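Local coordinates for protein aminotransferase, classes I and II (PDB 3H14) that probably transfers the amino group of L-aspartate to 2-oxoglutarate with the help of pyridoxal 5'-phosphate, at residues P71-R76 against A270-L275; T174-D179 against I307-G312; D200-G205 against Y223-F228. All coordinates share one frame; numbering follows the deposited sequence.

Interaction 1. Residues P71-R76 against A270-L275. With GOL (glycerol), chain B.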
ATOM      1  N   PRO A  71       9.681 -17.554 -16.320  1.00 28.91           N
ATOM      2  CA  PRO A  71       9.590 -16.799 -17.579  1.00 27.65           C
ATOM      3  C   PRO A  71       8.163 -16.460 -18.055  1.00 27.16           C
ATOM      4  O   PRO A  71       7.912 -15.353 -18.513  1.00 26.38           O
ATOM      5  CB  PRO A  71      10.289 -17.740 -18.588  1.00 28.57           C
ATOM      6  CG  PRO A  71      11.281 -18.502 -17.724  1.00 28.69           C
ATOM      7  CD  PRO A  71      10.549 -18.752 -16.456  1.00 28.56           C
ATOM      8  N   ALA A  72       7.241 -17.412 -17.981  1.00 26.81           N
ATOM      9  CA  ALA A  72       5.845 -17.151 -18.351  1.00 26.29           C
ATOM     10  C   ALA A  72       5.208 -16.036 -17.494  1.00 25.52           C
ATOM     11  O   ALA A  72       4.395 -15.274 -17.987  1.00 26.40           O
ATOM     12  CB  ALA A  72       5.012 -18.421 -18.247  1.00 26.93           C
ATOM     13  N   LEU A  73       5.547 -15.985 -16.213  1.00 24.52           N
ATOM     14  CA  LEU A  73       5.008 -14.936 -15.308  1.00 24.06           C
ATOM     15  C   LEU A  73       5.575 -13.552 -15.601  1.00 24.01           C
ATOM     16  O   LEU A  73       4.838 -12.584 -15.727  1.00 24.37           O
ATOM     17  CB  LEU A  73       5.247 -15.323 -13.855  1.00 23.79           C
ATOM     18  CG  LEU A  73       4.670 -14.368 -12.790  1.00 23.39           C
ATOM     19  CD1 LEU A  73       3.161 -14.159 -12.939  1.00 18.12           C
ATOM     20  CD2 LEU A  73       5.016 -14.913 -11.427  1.00 21.63           C
ATOM     21  N   ARG A  74       6.881 -13.473 -15.766  1.00 24.31           N
ATOM     22  CA  ARG A  74       7.519 -12.257 -16.309  1.00 25.20           C
ATOM     23  C   ARG A  74       6.898 -11.772 -17.611  1.00 25.14           C
ATOM     24  O   ARG A  74       6.622 -10.598 -17.784  1.00 25.13           O
ATOM     25  CB  ARG A  74       9.006 -12.502 -16.525  1.00 25.39           C
ATOM     26  CG  ARG A  74       9.761 -12.776 -15.232  1.00 24.20           C
ATOM     27  CD  ARG A  74      11.200 -13.163 -15.507  1.00 27.17           C
ATOM     28  NE  ARG A  74      12.037 -11.996 -15.665  1.00 26.52           N
ATOM     29  CZ  ARG A  74      13.306 -12.007 -16.047  1.00 30.74           C
ATOM     30  NH1 ARG A  74      13.917 -13.140 -16.405  1.00 30.00           N
ATOM     31  NH2 ARG A  74      13.954 -10.854 -16.115  1.00 30.45           N
ATOM     32  N   GLN A  75       6.701 -12.687 -18.546  1.00 25.98           N
ATOM     33  CA  GLN A  75       6.054 -12.382 -19.812  1.00 26.43           C
ATOM     34  C   GLN A  75       4.610 -11.912 -19.631  1.00 25.53           C
ATOM     35  O   GLN A  75       4.154 -10.988 -20.317  1.00 24.39           O
ATOM     36  CB  GLN A  75       6.096 -13.636 -20.705  1.00 27.38           C
ATOM     37  CG  GLN A  75       7.458 -13.854 -21.336  1.00 28.93           C
ATOM     38  CD  GLN A  75       7.743 -15.302 -21.738  1.00 31.00           C
ATOM     39  OE1 GLN A  75       6.824 -16.110 -21.932  1.00 36.64           O
ATOM     40  NE2 GLN A  75       9.028 -15.632 -21.867  1.00 33.46           N
ATOM     41  N   ARG A  76       3.883 -12.553 -18.721  1.00 24.59           N
ATOM     42  CA  ARG A  76       2.482 -12.164 -18.473  1.00 24.83           C
ATOM     43  C   ARG A  76       2.355 -10.780 -17.840  1.00 24.44           C
ATOM     44  O   ARG A  76       1.417 -10.046 -18.132  1.00 24.46           O
ATOM     45  CB  ARG A  76       1.758 -13.183 -17.591  1.00 24.66           C
ATOM     46  CG  ARG A  76       0.248 -12.925 -17.398  1.00 24.80           C
ATOM     47  CD  ARG A  76      -0.524 -12.984 -18.718  1.00 27.15           C
ATOM     48  NE  ARG A  76      -1.922 -12.598 -18.571  1.00 26.90           N
ATOM     49  CZ  ARG A  76      -2.365 -11.346 -18.534  1.00 28.90           C
ATOM     50  NH1 ARG A  76      -1.528 -10.318 -18.597  1.00 30.13           N
ATOM     51  NH2 ARG A  76      -3.659 -11.110 -18.415  1.00 28.85           N
ATOM     52  N   ALA A 270       0.400 -19.858  -9.076  1.00 22.43           N
ATOM     53  CA  ALA A 270      -0.894 -19.222  -8.794  1.00 21.77           C
ATOM     54  C   ALA A 270      -1.007 -17.807  -9.395  1.00 21.19           C
ATOM     55  O   ALA A 270      -2.066 -17.445  -9.901  1.00 20.96           O
ATOM     56  CB  ALA A 270      -1.148 -19.207  -7.295  1.00 22.57           C
ATOM     57  N   ALA A 271       0.078 -17.023  -9.331  1.00 19.98           N
ATOM     58  CA  ALA A 271       0.031 -15.624  -9.766  1.00 21.14           C
ATOM     59  C   ALA A 271      -0.108 -15.552 -11.272  1.00 20.71           C
ATOM     60  O   ALA A 271      -0.848 -14.733 -11.816  1.00 21.74           O
ATOM     61  CB  ALA A 271       1.288 -14.867  -9.287  1.00 20.09           C
ATOM     62  N   LEU A 272       0.610 -16.424 -11.970  1.00 21.85           N
ATOM     63  CA  LEU A 272       0.433 -16.549 -13.402  1.00 22.31           C
ATOM     64  C   LEU A 272      -1.028 -16.694 -13.771  1.00 21.93           C
ATOM     65  O   LEU A 272      -1.539 -16.018 -14.680  1.00 22.73           O
ATOM     66  CB  LEU A 272       1.217 -17.773 -13.907  1.00 23.02           C
ATOM     67  CG  LEU A 272       1.211 -18.057 -15.400  1.00 22.68           C
ATOM     68  CD1 LEU A 272       1.623 -16.827 -16.199  1.00 25.29           C
ATOM     69  CD2 LEU A 272       2.162 -19.271 -15.653  1.00 23.90           C
ATOM     70  N   ALA A 273      -1.712 -17.584 -13.075  1.00 21.84           N
ATOM     71  CA  ALA A 273      -3.120 -17.824 -13.349  1.00 22.31           C
ATOM     72  C   ALA A 273      -4.007 -16.638 -12.908  1.00 22.26           C
ATOM     73  O   ALA A 273      -4.965 -16.297 -13.593  1.00 23.29           O
ATOM     74  CB  ALA A 273      -3.565 -19.116 -12.680  1.00 21.62           C
ATOM     75  N   ALA A 274      -3.692 -16.034 -11.764  1.00 22.57           N
ATOM     76  CA  ALA A 274      -4.484 -14.914 -11.206  1.00 22.80           C
ATOM     77  C   ALA A 274      -4.602 -13.785 -12.199  1.00 23.66           C
ATOM     78  O   ALA A 274      -5.655 -13.119 -12.301  1.00 23.72           O
ATOM     79  CB  ALA A 274      -3.836 -14.406  -9.942  1.00 22.64           C
ATOM     80  N   LEU A 275      -3.528 -13.590 -12.964  1.00 24.16           N
ATOM     81  CA  LEU A 275      -3.484 -12.540 -13.982  1.00 25.05           C
ATOM     82  C   LEU A 275      -4.563 -12.698 -15.052  1.00 25.60           C
ATOM     83  O   LEU A 275      -4.949 -11.725 -15.703  1.00 25.47           O
ATOM     84  CB  LEU A 275      -2.088 -12.485 -14.611  1.00 25.14           C
ATOM     85  CG  LEU A 275      -1.038 -11.799 -13.728  1.00 24.32           C
ATOM     86  CD1 LEU A 275       0.382 -12.350 -13.975  1.00 23.90           C
ATOM     87  CD2 LEU A 275      -1.104 -10.285 -13.942  1.00 26.22           C
TER
HETATM   88  C1  GOL B 501      -4.200  -7.023 -17.836  1.00 34.94           C
HETATM   89  O1  GOL B 501      -3.220  -7.795 -18.506  1.00 33.83           O
HETATM   90  C2  GOL B 501      -5.091  -7.859 -16.918  1.00 34.13           C
HETATM   91  O2  GOL B 501      -5.605  -8.999 -17.571  1.00 33.94           O
HETATM   92  C3  GOL B 501      -4.289  -8.314 -15.700  1.00 35.23           C
HETATM   93  O3  GOL B 501      -5.017  -9.206 -14.877  1.00 34.67           O
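Arg-76 runs alongside Leu-275, the two side chains sliding past each other in opposite directions. Its CB lies 3.9 Å from CD1 of Leu-272. The next carbon, CG, sits anti to the backbone N and meets Leu-275 CD1 at 3.5 Å. A bend at chi2 (62°) then carries the chain over Leu-275 CB, which lies against one face of the guanidinium near its rim. NE forms a salt bridge with Asp-276, the next residue after Leu-275. At the tip Arg-76 NH1 donates to O1 of a glycerol, probably from the crystallisation liquor, at 3.0 Å, with an N-H...O angle of 160°. NH2 of Arg-76 reaches glycerol O2, also at 3.0 Å. The same glycerol donates from O3 to the carbonyl O of Leu-275 at 2.7 Å, bridging the two segments; that oxygen is also near NH2, but the angle is too poor for a direct bond. Deeper in, Leu-73 crosses Leu-275 at about a right angle, and their CD1 atoms are tight at 3.5 Å. Ala-72 CB touches Leu-272 CD2. The axes of the two helical segments approach to 9.4 Å and run roughly parallel, 31° apart. Leu-73 also rests on Ile-96 of strand 94-97, so this is helix-helix packing beside the mixed seven-stranded sheet of the large domain of a fold-type I aminotransferase.

Interaction 2. Residues T174-D179 against I307-G312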
ATOM      1  N   THR A 174      -4.277   7.078   2.455  1.00 18.67           N
ATOM      2  CA  THR A 174      -5.175   8.134   1.995  1.00 17.98           C
ATOM      3  C   THR A 174      -6.017   7.747   0.817  1.00 18.06           C
ATOM      4  O   THR A 174      -7.093   8.318   0.629  1.00 18.13           O
ATOM      5  CB  THR A 174      -4.384   9.381   1.583  1.00 18.29           C
ATOM      6  OG1 THR A 174      -3.499   9.052   0.516  1.00 17.24           O
ATOM      7  CG2 THR A 174      -3.623   9.928   2.739  1.00 18.53           C
ATOM      8  N   GLY A 175      -5.514   6.806   0.015  1.00 16.86           N
ATOM      9  CA  GLY A 175      -6.064   6.497  -1.276  1.00 18.02           C
ATOM     10  C   GLY A 175      -5.777   7.496  -2.379  1.00 18.55           C
ATOM     11  O   GLY A 175      -6.223   7.295  -3.504  1.00 19.60           O
ATOM     12  N   THR A 176      -5.035   8.563  -2.100  1.00 19.60           N
ATOM     13  CA  THR A 176      -4.823   9.596  -3.142  1.00 19.89           C
ATOM     14  C   THR A 176      -3.882   9.101  -4.254  1.00 21.37           C
ATOM     15  O   THR A 176      -2.995   8.241  -4.028  1.00 20.84           O
ATOM     16  CB  THR A 176      -4.344  10.941  -2.538  1.00 20.33           C
ATOM     17  OG1 THR A 176      -3.040  10.803  -1.949  1.00 20.88           O
ATOM     18  CG2 THR A 176      -5.344  11.410  -1.466  1.00 17.03           C
HETATM   19  N   MSE A 177      -4.087   9.646  -5.454  1.00 22.11           N
HETATM   20  CA  MSE A 177      -3.328   9.261  -6.607  1.00 24.62           C
HETATM   21  C   MSE A 177      -2.593  10.426  -7.250  1.00 24.54           C
HETATM   22  O   MSE A 177      -2.942  11.590  -7.068  1.00 24.54           O
HETATM   23  CB  MSE A 177      -4.251   8.585  -7.603  1.00 23.97           C
HETATM   24  CG  MSE A 177      -4.693   7.227  -7.122  1.00 24.72           C
HETATM   25 SE   MSE A 177      -6.216   6.513  -8.101  1.00 32.15          SE
HETATM   26  CE  MSE A 177      -5.219   6.059  -9.740  1.00 25.14           C
ATOM     27  N   LEU A 178      -1.573  10.079  -8.013  1.00 25.06           N
ATOM     28  CA  LEU A 178      -0.773  11.039  -8.773  1.00 24.95           C
ATOM     29  C   LEU A 178      -1.146  10.911 -10.231  1.00 26.10           C
ATOM     30  O   LEU A 178      -0.993   9.833 -10.838  1.00 24.55           O
ATOM     31  CB  LEU A 178       0.711  10.736  -8.619  1.00 25.13           C
ATOM     32  CG  LEU A 178       1.256  10.988  -7.219  1.00 23.39           C
ATOM     33  CD1 LEU A 178       2.582  10.273  -6.981  1.00 24.62           C
ATOM     34  CD2 LEU A 178       1.386  12.455  -6.967  1.00 22.76           C
ATOM     35  N   ASP A 179      -1.630  12.008 -10.798  1.00 27.02           N
ATOM     36  CA  ASP A 179      -1.911  12.015 -12.219  1.00 27.52           C
ATOM     37  C   ASP A 179      -0.586  12.197 -12.995  1.00 28.20           C
ATOM     38  O   ASP A 179       0.486  12.353 -12.390  1.00 26.65           O
ATOM     39  CB  ASP A 179      -2.989  13.047 -12.548  1.00 28.53           C
ATOM     40  CG  ASP A 179      -2.539  14.506 -12.365  1.00 31.34           C
ATOM     41  OD1 ASP A 179      -1.363  14.813 -12.031  1.00 32.19           O
ATOM     42  OD2 ASP A 179      -3.420  15.369 -12.557  1.00 35.62           O
ATOM     43  N   ILE A 307     -12.167  14.359   4.989  1.00 23.02           N
ATOM     44  CA  ILE A 307     -11.446  13.177   4.505  1.00 23.38           C
ATOM     45  C   ILE A 307     -10.609  13.520   3.293  1.00 22.56           C
ATOM     46  O   ILE A 307     -10.942  14.416   2.488  1.00 22.36           O
ATOM     47  CB  ILE A 307     -12.386  11.986   4.194  1.00 22.57           C
ATOM     48  CG1 ILE A 307     -13.269  12.249   2.969  1.00 25.16           C
ATOM     49  CG2 ILE A 307     -13.255  11.659   5.408  1.00 22.21           C
ATOM     50  CD1 ILE A 307     -13.878  10.999   2.386  1.00 23.80           C
ATOM     51  N   ALA A 308      -9.481  12.851   3.177  1.00 22.02           N
ATOM     52  CA  ALA A 308      -8.695  12.957   1.943  1.00 20.84           C
ATOM     53  C   ALA A 308      -9.523  12.309   0.853  1.00 20.39           C
ATOM     54  O   ALA A 308     -10.314  11.426   1.140  1.00 21.28           O
ATOM     55  CB  ALA A 308      -7.365  12.269   2.104  1.00 20.69           C
ATOM     56  N   PRO A 309      -9.371  12.755  -0.405  1.00 19.94           N
ATOM     57  CA  PRO A 309     -10.121  12.178  -1.530  1.00 20.74           C
ATOM     58  C   PRO A 309      -9.704  10.718  -1.818  1.00 21.87           C
ATOM     59  O   PRO A 309      -8.532  10.470  -2.134  1.00 20.25           O
ATOM     60  CB  PRO A 309      -9.732  13.073  -2.691  1.00 20.39           C
ATOM     61  CG  PRO A 309      -8.431  13.626  -2.330  1.00 20.76           C
ATOM     62  CD  PRO A 309      -8.477  13.837  -0.847  1.00 19.62           C
ATOM     63  N   PRO A 310     -10.628   9.752  -1.634  1.00 22.39           N
ATOM     64  CA  PRO A 310     -10.191   8.368  -1.803  1.00 22.46           C
ATOM     65  C   PRO A 310     -10.181   7.991  -3.276  1.00 22.41           C
ATOM     66  O   PRO A 310     -11.110   7.363  -3.796  1.00 22.96           O
ATOM     67  CB  PRO A 310     -11.190   7.578  -0.952  1.00 22.76           C
ATOM     68  CG  PRO A 310     -12.482   8.423  -1.042  1.00 22.97           C
ATOM     69  CD  PRO A 310     -12.048   9.856  -1.221  1.00 23.20           C
ATOM     70  N   ASP A 311      -9.110   8.403  -3.956  1.00 22.63           N
ATOM     71  CA  ASP A 311      -9.008   8.276  -5.395  1.00 21.79           C
ATOM     72  C   ASP A 311      -8.924   6.794  -5.821  1.00 22.35           C
ATOM     73  O   ASP A 311      -9.412   6.421  -6.897  1.00 22.26           O
ATOM     74  CB  ASP A 311      -7.757   8.986  -5.933  1.00 22.28           C
ATOM     75  CG  ASP A 311      -7.757  10.483  -5.695  1.00 22.22           C
ATOM     76  OD1 ASP A 311      -8.835  11.084  -5.530  1.00 21.33           O
ATOM     77  OD2 ASP A 311      -6.652  11.042  -5.708  1.00 18.40           O
ATOM     78  N   GLY A 312      -8.263   5.995  -4.996  1.00 21.00           N
ATOM     79  CA  GLY A 312      -7.953   4.598  -5.316  1.00 20.23           C
ATOM     80  C   GLY A 312      -7.681   3.821  -4.036  1.00 18.36           C
ATOM     81  O   GLY A 312      -7.878   4.330  -2.922  1.00 17.74           O
TER
HETATM   82  O   HOH W   1      -9.140   9.236   2.101  1.00 19.03           O
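Asp-311 takes the backbone N of Met-177 on OD2 at 2.9 Å, using the lone pair turned away from its other oxygen; the bond is fairly straight (156°). The same OD2 forms a salt bridge with Arg-149, so one carboxylate oxygen is gripped by a charged group and a main-chain N-H. Beside it, Gly-312 N donates to Gly-175 O at 2.8 Å, in the carbonyl plane though bent at the hydrogen (133°). A water joins the chains further along, donating to Thr-174 O and to Ala-308 O, each at 2.7 Å. Thr-174 and Gly-175 end the Asn-Pro-Thr-Gly sequence familiar from class I aminotransferases, in the loop that follows strand 164-168 of the large domain. The facing chain leads from helix 278-302 into strand 315-319 of the smaller sheet, and an inverse gamma turn centred on Pro-310 brings Asp-311 and Gly-312 round to meet the loop. Gly-175 has positive phi (75°), and a side chain on it would run into Gly-312 O. Outside the polar core, Met-177, here selenomethionine, slides past Asp-311 in the opposite sense, its SE reaching Asp-311 O at 3.4 Å. The hydroxyl of Thr-176 is hydrogen-bonded to Arg-149 O and to the side chain of Gln-151, while its methyl CG2 faces Pro-309, 3.4 Å from the O and 3.9 Å from CG of that residue. Ala-308 CB packs against both Thr-174 CB and Thr-176 CG2.

Interaction 3. Residues D200-G205 against Y223-F228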
ATOM      1  N   ASP A 200       5.852   3.154  -5.972  1.00 19.50           N
ATOM      2  CA  ASP A 200       5.092   2.079  -5.332  1.00 19.60           C
ATOM      3  C   ASP A 200       3.720   2.065  -6.017  1.00 19.63           C
ATOM      4  O   ASP A 200       2.925   3.004  -5.904  1.00 20.73           O
ATOM      5  CB  ASP A 200       5.014   2.319  -3.810  1.00 19.98           C
ATOM      6  CG  ASP A 200       4.155   1.280  -3.070  1.00 20.77           C
ATOM      7  OD1 ASP A 200       3.364   0.576  -3.731  1.00 23.10           O
ATOM      8  OD2 ASP A 200       4.248   1.196  -1.823  1.00 22.52           O
ATOM      9  N   GLU A 201       3.470   1.012  -6.779  1.00 19.66           N
ATOM     10  CA  GLU A 201       2.294   0.889  -7.631  1.00 19.10           C
ATOM     11  C   GLU A 201       1.467  -0.326  -7.165  1.00 18.77           C
ATOM     12  O   GLU A 201       0.645  -0.869  -7.905  1.00 18.39           O
ATOM     13  CB  GLU A 201       2.726   0.821  -9.100  1.00 19.63           C
ATOM     14  CG  GLU A 201       3.561   2.070  -9.459  1.00 19.57           C
ATOM     15  CD  GLU A 201       3.873   2.314 -10.930  1.00 21.13           C
ATOM     16  OE1 GLU A 201       3.572   1.465 -11.821  1.00 21.49           O
ATOM     17  OE2 GLU A 201       4.471   3.401 -11.176  1.00 22.08           O
ATOM     18  N   ILE A 202       1.674  -0.697  -5.902  1.00 17.95           N
ATOM     19  CA  ILE A 202       1.083  -1.902  -5.303  1.00 18.71           C
ATOM     20  C   ILE A 202      -0.450  -1.919  -5.404  1.00 19.14           C
ATOM     21  O   ILE A 202      -1.053  -2.971  -5.615  1.00 18.96           O
ATOM     22  CB  ILE A 202       1.634  -2.056  -3.840  1.00 19.06           C
ATOM     23  CG1 ILE A 202       3.078  -2.572  -3.954  1.00 19.02           C
ATOM     24  CG2 ILE A 202       0.769  -3.006  -2.892  1.00 19.44           C
ATOM     25  CD1 ILE A 202       3.902  -2.452  -2.720  1.00 20.51           C
ATOM     26  N   TYR A 203      -1.080  -0.755  -5.327  1.00 18.59           N
ATOM     27  CA  TYR A 203      -2.562  -0.709  -5.382  1.00 19.54           C
ATOM     28  C   TYR A 203      -3.139  -0.466  -6.778  1.00 19.08           C
ATOM     29  O   TYR A 203      -4.363  -0.393  -6.920  1.00 18.95           O
ATOM     30  CB  TYR A 203      -3.129   0.343  -4.389  1.00 19.37           C
ATOM     31  CG  TYR A 203      -2.967  -0.049  -2.951  1.00 19.48           C
ATOM     32  CD1 TYR A 203      -3.939  -0.831  -2.316  1.00 18.56           C
ATOM     33  CD2 TYR A 203      -1.844   0.342  -2.218  1.00 21.29           C
ATOM     34  CE1 TYR A 203      -3.787  -1.220  -0.990  1.00 16.39           C
ATOM     35  CE2 TYR A 203      -1.691  -0.031  -0.902  1.00 18.26           C
ATOM     36  CZ  TYR A 203      -2.677  -0.822  -0.301  1.00 18.24           C
ATOM     37  OH  TYR A 203      -2.564  -1.198   0.994  1.00 20.27           O
ATOM     38  N   HIS A 204      -2.294  -0.352  -7.809  1.00 19.78           N
ATOM     39  CA  HIS A 204      -2.795  -0.339  -9.197  1.00 19.83           C
ATOM     40  C   HIS A 204      -3.775  -1.485  -9.476  1.00 20.36           C
ATOM     41  O   HIS A 204      -3.555  -2.604  -9.069  1.00 19.70           O
ATOM     42  CB  HIS A 204      -1.651  -0.379 -10.212  1.00 20.53           C
ATOM     43  CG  HIS A 204      -0.920   0.922 -10.325  1.00 21.19           C
ATOM     44  ND1 HIS A 204      -0.285   1.329 -11.475  1.00 21.55           N
ATOM     45  CD2 HIS A 204      -0.750   1.922  -9.426  1.00 21.77           C
ATOM     46  CE1 HIS A 204       0.268   2.517 -11.269  1.00 21.88           C
ATOM     47  NE2 HIS A 204       0.003   2.896 -10.033  1.00 21.32           N
ATOM     48  N   GLY A 205      -4.841  -1.186 -10.216  1.00 20.68           N
ATOM     49  CA  GLY A 205      -5.950  -2.095 -10.405  1.00 20.21           C
ATOM     50  C   GLY A 205      -7.159  -1.705  -9.559  1.00 20.75           C
ATOM     51  O   GLY A 205      -8.302  -1.826 -10.007  1.00 19.98           O
ATOM     52  N   TYR A 223      12.663   2.612 -10.370  1.00 22.54           N
ATOM     53  CA  TYR A 223      12.272   1.269  -9.937  1.00 21.05           C
ATOM     54  C   TYR A 223      10.768   1.328  -9.693  1.00 21.15           C
ATOM     55  O   TYR A 223      10.296   2.232  -9.019  1.00 21.10           O
ATOM     56  CB  TYR A 223      12.982   0.883  -8.653  1.00 19.90           C
ATOM     57  CG  TYR A 223      14.359   0.295  -8.831  1.00 20.16           C
ATOM     58  CD1 TYR A 223      15.239   0.789  -9.817  1.00 21.97           C
ATOM     59  CD2 TYR A 223      14.799  -0.723  -8.021  1.00 20.99           C
ATOM     60  CE1 TYR A 223      16.521   0.274  -9.971  1.00 21.14           C
ATOM     61  CE2 TYR A 223      16.065  -1.256  -8.177  1.00 20.83           C
ATOM     62  CZ  TYR A 223      16.925  -0.737  -9.172  1.00 20.82           C
ATOM     63  OH  TYR A 223      18.186  -1.253  -9.347  1.00 20.47           O
ATOM     64  N   VAL A 224      10.021   0.398 -10.264  1.00 20.07           N
ATOM     65  CA  VAL A 224       8.573   0.259  -9.964  1.00 19.73           C
ATOM     66  C   VAL A 224       8.407  -1.001  -9.088  1.00 20.45           C
ATOM     67  O   VAL A 224       9.001  -2.081  -9.394  1.00 20.80           O
ATOM     68  CB  VAL A 224       7.738   0.150 -11.254  1.00 19.74           C
ATOM     69  CG1 VAL A 224       6.280  -0.261 -10.965  1.00 18.83           C
ATOM     70  CG2 VAL A 224       7.746   1.436 -12.026  1.00 20.93           C
ATOM     71  N   ILE A 225       7.637  -0.858  -8.008  1.00 18.60           N
ATOM     72  CA  ILE A 225       7.412  -1.950  -7.037  1.00 18.93           C
ATOM     73  C   ILE A 225       5.923  -2.307  -7.084  1.00 18.19           C
ATOM     74  O   ILE A 225       5.078  -1.431  -7.056  1.00 16.05           O
ATOM     75  CB  ILE A 225       7.834  -1.559  -5.577  1.00 17.74           C
ATOM     76  CG1 ILE A 225       9.264  -0.970  -5.525  1.00 21.11           C
ATOM     77  CG2 ILE A 225       7.615  -2.755  -4.583  1.00 17.12           C
ATOM     78  CD1 ILE A 225      10.358  -1.822  -6.157  1.00 20.50           C
ATOM     79  N   ASN A 226       5.624  -3.602  -7.211  1.00 17.97           N
ATOM     80  CA  ASN A 226       4.256  -4.070  -7.214  1.00 17.62           C
ATOM     81  C   ASN A 226       4.132  -5.418  -6.497  1.00 16.69           C
ATOM     82  O   ASN A 226       5.096  -5.991  -5.996  1.00 16.13           O
ATOM     83  CB  ASN A 226       3.702  -4.140  -8.621  1.00 19.11           C
ATOM     84  CG  ASN A 226       2.250  -3.641  -8.721  1.00 20.43           C
ATOM     85  OD1 ASN A 226       1.354  -4.072  -7.969  1.00 21.74           O
ATOM     86  ND2 ASN A 226       2.003  -2.767  -9.715  1.00 19.96           N
ATOM     87  N   SER A 227       2.903  -5.890  -6.427  1.00 18.17           N
ATOM     88  CA  SER A 227       2.560  -7.041  -5.608  1.00 18.89           C
ATOM     89  C   SER A 227       1.279  -7.660  -6.149  1.00 18.74           C
ATOM     90  O   SER A 227       0.461  -6.972  -6.800  1.00 17.46           O
ATOM     91  CB  SER A 227       2.327  -6.591  -4.169  1.00 19.35           C
ATOM     92  OG  SER A 227       2.049  -7.701  -3.294  1.00 20.36           O
ATOM     93  N   PHE A 228       1.101  -8.948  -5.850  1.00 18.35           N
ATOM     94  CA  PHE A 228      -0.164  -9.640  -6.116  1.00 17.76           C
ATOM     95  C   PHE A 228      -1.107  -9.609  -4.917  1.00 18.45           C
ATOM     96  O   PHE A 228      -2.162 -10.238  -4.958  1.00 16.80           O
ATOM     97  CB  PHE A 228       0.117 -11.081  -6.547  1.00 19.07           C
ATOM     98  CG  PHE A 228       0.775 -11.164  -7.879  1.00 17.47           C
ATOM     99  CD1 PHE A 228       0.003 -11.104  -9.026  1.00 19.38           C
ATOM    100  CD2 PHE A 228       2.152 -11.242  -8.004  1.00 19.45           C
ATOM    101  CE1 PHE A 228       0.566 -11.162 -10.258  1.00 20.69           C
ATOM    102  CE2 PHE A 228       2.752 -11.303  -9.263  1.00 20.09           C
ATOM    103  CZ  PHE A 228       1.959 -11.239 -10.390  1.00 19.42           C
TER
HETATM  104  O   HOH W   2       2.927  -1.120 -11.899  1.00 22.94           O
HETATM  105  O   HOH W   3      -0.872  -3.834  -9.614  1.00 25.25           O
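Glu-201 and Ile-225 meet where strand 196-200 of the large-domain sheet ends beside its parallel neighbour 223-227, a place where relatives of this fold type hold the pyridoxal ring. Glu-201 N donates to Ile-225 O at 2.9 Å, nearly straight (165°), a bond of the parallel bridge that pairs Asp-200 with Ile-225. There the first chain leaves the strand in an Asx turn, Ile-202 N donating to Asp-200 OD1 at 3.0 Å, and a type I turn from Glu-201 to His-204 follows. Ile-202 lies side by side with Ile-225, CD1 of the former 4.2 Å from CG2 of the latter. Val-224 CG1 presses against the carboxylate of Glu-201, whose OE2 is held by Ser-199 and the N of Ala-215, while Glu-201 CB sits over the centre of the His-204 ring. An uncommon chi1 (-139°) brings the amide of Asn-226 over to Glu-201 O, ND2 close to it but at too poor an angle for a hydrogen bond; OD1 accepts from Ser-227 N at 2.8 Å. Two waters use the same amide: one accepts from ND2 at 2.9 Å and donates to Glu-201 OE1 at 2.7 Å; the other donates to OD1 at 2.8 Å and to His-204 O at 3.0 Å. An alanine in place of Asn-226 would probably leave Ser-227 N without its acceptor and cut the water bridges to Glu-201 and His-204. Asp-200, held by Ile-202 N on OD1 and Tyr-128 on OD2, has its carboxylate fixed in rotation, consistent with the aspartate that meets the pyridine nitrogen in related aminotransferases.

How the interactions relate
From the N terminus, the chain first lays down 71-76, the start of helix 71-85, and closes a loop of 193 residues only when 270-275 returns to it in interaction 1. Inside that loop comes 174-179, whose partner 307-312 lies beyond it, so interactions 1 and 2 cross. Interaction 3, between 200-205 and 223-228, closes a short loop of 17 residues nested within both. It touches interaction 1, where the ring of Phe-228 packs on Leu-73, Ala-271 and Leu-275, whereas interaction 2 stays about 6 Å away at the nearest atoms. Together they tie flanking helices, central sheet and the approach to the smaller sheet.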